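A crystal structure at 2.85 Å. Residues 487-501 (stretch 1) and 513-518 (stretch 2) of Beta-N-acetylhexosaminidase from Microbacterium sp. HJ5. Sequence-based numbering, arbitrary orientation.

Stretch 1 487-501: TWESFRARVGALGPL
Stretch 2 513-518: GEIDWA

Residues 488-497 form a kinked helix, and a second helix begins at Gly-499. Against them lies 513-518, without regular structure: Gly-513 and Glu-514 are a turn-like lead-in (phi/psi -63/-9, -75/0), and 515-517 are extended, running in the same sense as the helix. The CA atoms of Arg-492 and Ile-515 are 5.7 Å apart, those of Gly-496 and Trp-517 4.5 Å. No hydrogen bond crosses among the atoms modelled.

Thr-487 occupies the N-cap position, its O accepting from Phe-491 N at 2.9 Å. Trp-488 (chi1 169°, chi2 -125°) has CA-CB sideways, but its ring end comes nearer, CZ2 4.4 Å from Glu-514 O. Arg-492 O lies a tight 3.0 Å from CG1 of Ile-515 (phi/psi -149/146, both chi t), whose CA-CB points toward the helix. Arg-494 NE donates to Ser-490 OG at 3.1 Å, stitching one helical turn. Val-495 (chi1 p) sets CG1 3.4 Å from Ile-515 CD1, an apolar pairing of branched side chains.

Gly-496 permits the closest backbone approach: a CB would fall 2.3 Å from Asp-516 O. Its CA instead makes a CA-H...O contact with Asp-516 O at 3.5 Å and sits over the Trp-517 indole face (chi1 -89°, chi2 -77°), 4.1 Å from the five-membered-ring centroid, while Gly-496 O receives Trp-517 CA at 3.4 Å. Gly-499 likewise leaves room for the indole, CA to Trp-517 CD1 3.3 Å. Pro-500 CG then packs on Ala-518 CB at 3.6 Å.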

# COMPACT_ATOMS: atom_id res chain seq x y z
N THR A 487 26.46 -27.46 -16.95
CA THR A 487 26.16 -28.59 -17.81
C THR A 487 25.38 -29.62 -17.01
O THR A 487 25.41 -29.63 -15.77
CB THR A 487 27.43 -29.22 -18.39
OG1 THR A 487 27.09 -30.41 -19.12
CG2 THR A 487 28.41 -29.58 -17.29
N TRP A 488 24.66 -30.49 -17.72
CA TRP A 488 23.86 -31.50 -17.04
C TRP A 488 24.73 -32.46 -16.24
O TRP A 488 24.32 -32.94 -15.18
CB TRP A 488 23.00 -32.28 -18.05
CG TRP A 488 22.35 -33.49 -17.45
CD1 TRP A 488 22.45 -34.77 -17.91
CD2 TRP A 488 21.51 -33.53 -16.29
NE1 TRP A 488 21.72 -35.62 -17.10
CE2 TRP A 488 21.13 -34.88 -16.10
CE3 TRP A 488 21.04 -32.57 -15.39
CZ2 TRP A 488 20.31 -35.28 -15.05
CZ3 TRP A 488 20.22 -32.97 -14.35
CH2 TRP A 488 19.87 -34.32 -14.19
N GLU A 489 25.94 -32.76 -16.74
CA GLU A 489 26.82 -33.68 -16.03
C GLU A 489 27.29 -33.09 -14.70
O GLU A 489 27.44 -33.82 -13.71
CB GLU A 489 28.01 -34.05 -16.91
CG GLU A 489 27.70 -35.06 -18.02
CD GLU A 489 26.71 -34.53 -19.04
OE1 GLU A 489 26.83 -33.36 -19.44
OE2 GLU A 489 25.80 -35.29 -19.44
N SER A 490 27.52 -31.78 -14.66
CA SER A 490 27.97 -31.14 -13.43
C SER A 490 26.82 -30.87 -12.47
O SER A 490 26.96 -31.07 -11.26
CB SER A 490 28.71 -29.84 -13.75
OG SER A 490 29.04 -29.13 -12.56
N PHE A 491 25.68 -30.42 -13.00
CA PHE A 491 24.51 -30.18 -12.15
C PHE A 491 24.11 -31.45 -11.41
O PHE A 491 23.96 -31.45 -10.18
CB PHE A 491 23.35 -29.65 -12.99
CG PHE A 491 22.07 -29.46 -12.21
CD1 PHE A 491 21.85 -28.31 -11.48
CD2 PHE A 491 21.09 -30.45 -12.21
CE1 PHE A 491 20.68 -28.14 -10.76
CE2 PHE A 491 19.92 -30.28 -11.50
CZ PHE A 491 19.71 -29.12 -10.77
N ARG A 492 23.96 -32.56 -12.14
CA ARG A 492 23.59 -33.83 -11.53
C ARG A 492 24.58 -34.27 -10.46
O ARG A 492 24.23 -35.10 -9.61
CB ARG A 492 23.46 -34.91 -12.60
N ALA A 493 25.81 -33.76 -10.49
CA ALA A 493 26.78 -34.10 -9.45
C ALA A 493 26.67 -33.17 -8.24
O ALA A 493 26.79 -33.62 -7.10
CB ALA A 493 28.20 -34.06 -10.01
N ARG A 494 26.44 -31.88 -8.48
CA ARG A 494 26.43 -30.90 -7.39
C ARG A 494 25.14 -30.96 -6.58
O ARG A 494 25.18 -30.92 -5.35
CB ARG A 494 26.66 -29.50 -7.95
CG ARG A 494 27.97 -29.33 -8.70
CD ARG A 494 28.19 -27.89 -9.13
NE ARG A 494 27.53 -27.59 -10.40
CZ ARG A 494 26.42 -26.87 -10.50
NH1 ARG A 494 25.84 -26.37 -9.42
NH2 ARG A 494 25.88 -26.64 -11.69
N VAL A 495 23.99 -31.06 -7.25
CA VAL A 495 22.73 -31.15 -6.52
C VAL A 495 22.58 -32.51 -5.85
O VAL A 495 21.83 -32.64 -4.88
CB VAL A 495 21.55 -30.82 -7.46
CG1 VAL A 495 21.42 -31.84 -8.57
CG2 VAL A 495 20.25 -30.71 -6.69
N GLY A 496 23.30 -33.53 -6.33
CA GLY A 496 23.33 -34.81 -5.65
C GLY A 496 24.17 -34.82 -4.39
O GLY A 496 23.91 -35.64 -3.50
N ALA A 497 25.16 -33.93 -4.29
CA ALA A 497 25.95 -33.82 -3.08
C ALA A 497 25.21 -33.08 -1.97
O ALA A 497 25.56 -33.26 -0.79
CB ALA A 497 27.27 -33.11 -3.37
N LEU A 498 24.21 -32.28 -2.31
CA LEU A 498 23.42 -31.55 -1.32
C LEU A 498 22.31 -32.40 -0.71
O LEU A 498 21.52 -31.87 0.08
CB LEU A 498 22.83 -30.29 -1.94
CG LEU A 498 23.80 -29.38 -2.70
CD1 LEU A 498 23.10 -28.09 -3.11
CD2 LEU A 498 25.04 -29.08 -1.88
N GLY A 499 22.21 -33.67 -1.08
CA GLY A 499 21.23 -34.57 -0.52
C GLY A 499 21.28 -34.64 0.99
O GLY A 499 20.26 -34.43 1.67
N PRO A 500 22.45 -34.95 1.56
CA PRO A 500 22.59 -34.86 3.02
C PRO A 500 22.26 -33.48 3.56
O PRO A 500 21.64 -33.36 4.63
CB PRO A 500 24.06 -35.23 3.25
CG PRO A 500 24.40 -36.11 2.10
CD PRO A 500 23.63 -35.57 0.93
N LEU A 501 22.67 -32.42 2.86
CA LEU A 501 22.32 -31.07 3.29
C LEU A 501 20.82 -30.82 3.20
O LEU A 501 20.24 -30.20 4.09
CB LEU A 501 23.09 -30.04 2.45
CG LEU A 501 22.57 -28.60 2.53
CD1 LEU A 501 22.81 -28.01 3.90
CD2 LEU A 501 23.20 -27.75 1.45
N GLY A 513 15.71 -41.06 -9.54
CA GLY A 513 16.70 -42.07 -9.90
C GLY A 513 17.73 -41.63 -10.91
O GLY A 513 18.71 -42.35 -11.14
N GLU A 514 17.55 -40.46 -11.53
CA GLU A 514 18.47 -39.96 -12.54
C GLU A 514 19.78 -39.44 -11.97
O GLU A 514 20.63 -39.01 -12.75
CB GLU A 514 17.79 -38.86 -13.36
N ILE A 515 19.97 -39.47 -10.65
CA ILE A 515 21.09 -38.77 -10.02
C ILE A 515 21.51 -39.53 -8.77
O ILE A 515 20.69 -40.14 -8.09
CB ILE A 515 20.69 -37.31 -9.71
CG1 ILE A 515 21.76 -36.60 -8.88
CG2 ILE A 515 19.34 -37.26 -9.03
CD1 ILE A 515 21.33 -35.24 -8.46
N ASP A 516 22.81 -39.50 -8.49
CA ASP A 516 23.39 -40.20 -7.35
C ASP A 516 23.53 -39.25 -6.17
O ASP A 516 24.08 -38.15 -6.30
CB ASP A 516 24.76 -40.79 -7.72
N TRP A 517 23.06 -39.69 -5.00
CA TRP A 517 23.10 -38.91 -3.78
C TRP A 517 24.14 -39.48 -2.82
O TRP A 517 24.85 -40.44 -3.13
CB TRP A 517 21.72 -38.86 -3.12
CG TRP A 517 20.88 -37.73 -3.60
CD1 TRP A 517 21.00 -36.42 -3.24
CD2 TRP A 517 19.79 -37.79 -4.52
NE1 TRP A 517 20.05 -35.66 -3.88
CE2 TRP A 517 19.30 -36.48 -4.68
CE3 TRP A 517 19.19 -38.83 -5.24
CZ2 TRP A 517 18.23 -36.19 -5.52
CZ3 TRP A 517 18.14 -38.53 -6.07
CH2 TRP A 517 17.66 -37.22 -6.20
N ALA A 518 24.22 -38.86 -1.64
CA ALA A 518 25.20 -39.26 -0.64
C ALA A 518 24.50 -39.69 0.65
O ALA A 518 23.44 -40.31 0.63
CB ALA A 518 26.17 -38.12 -0.37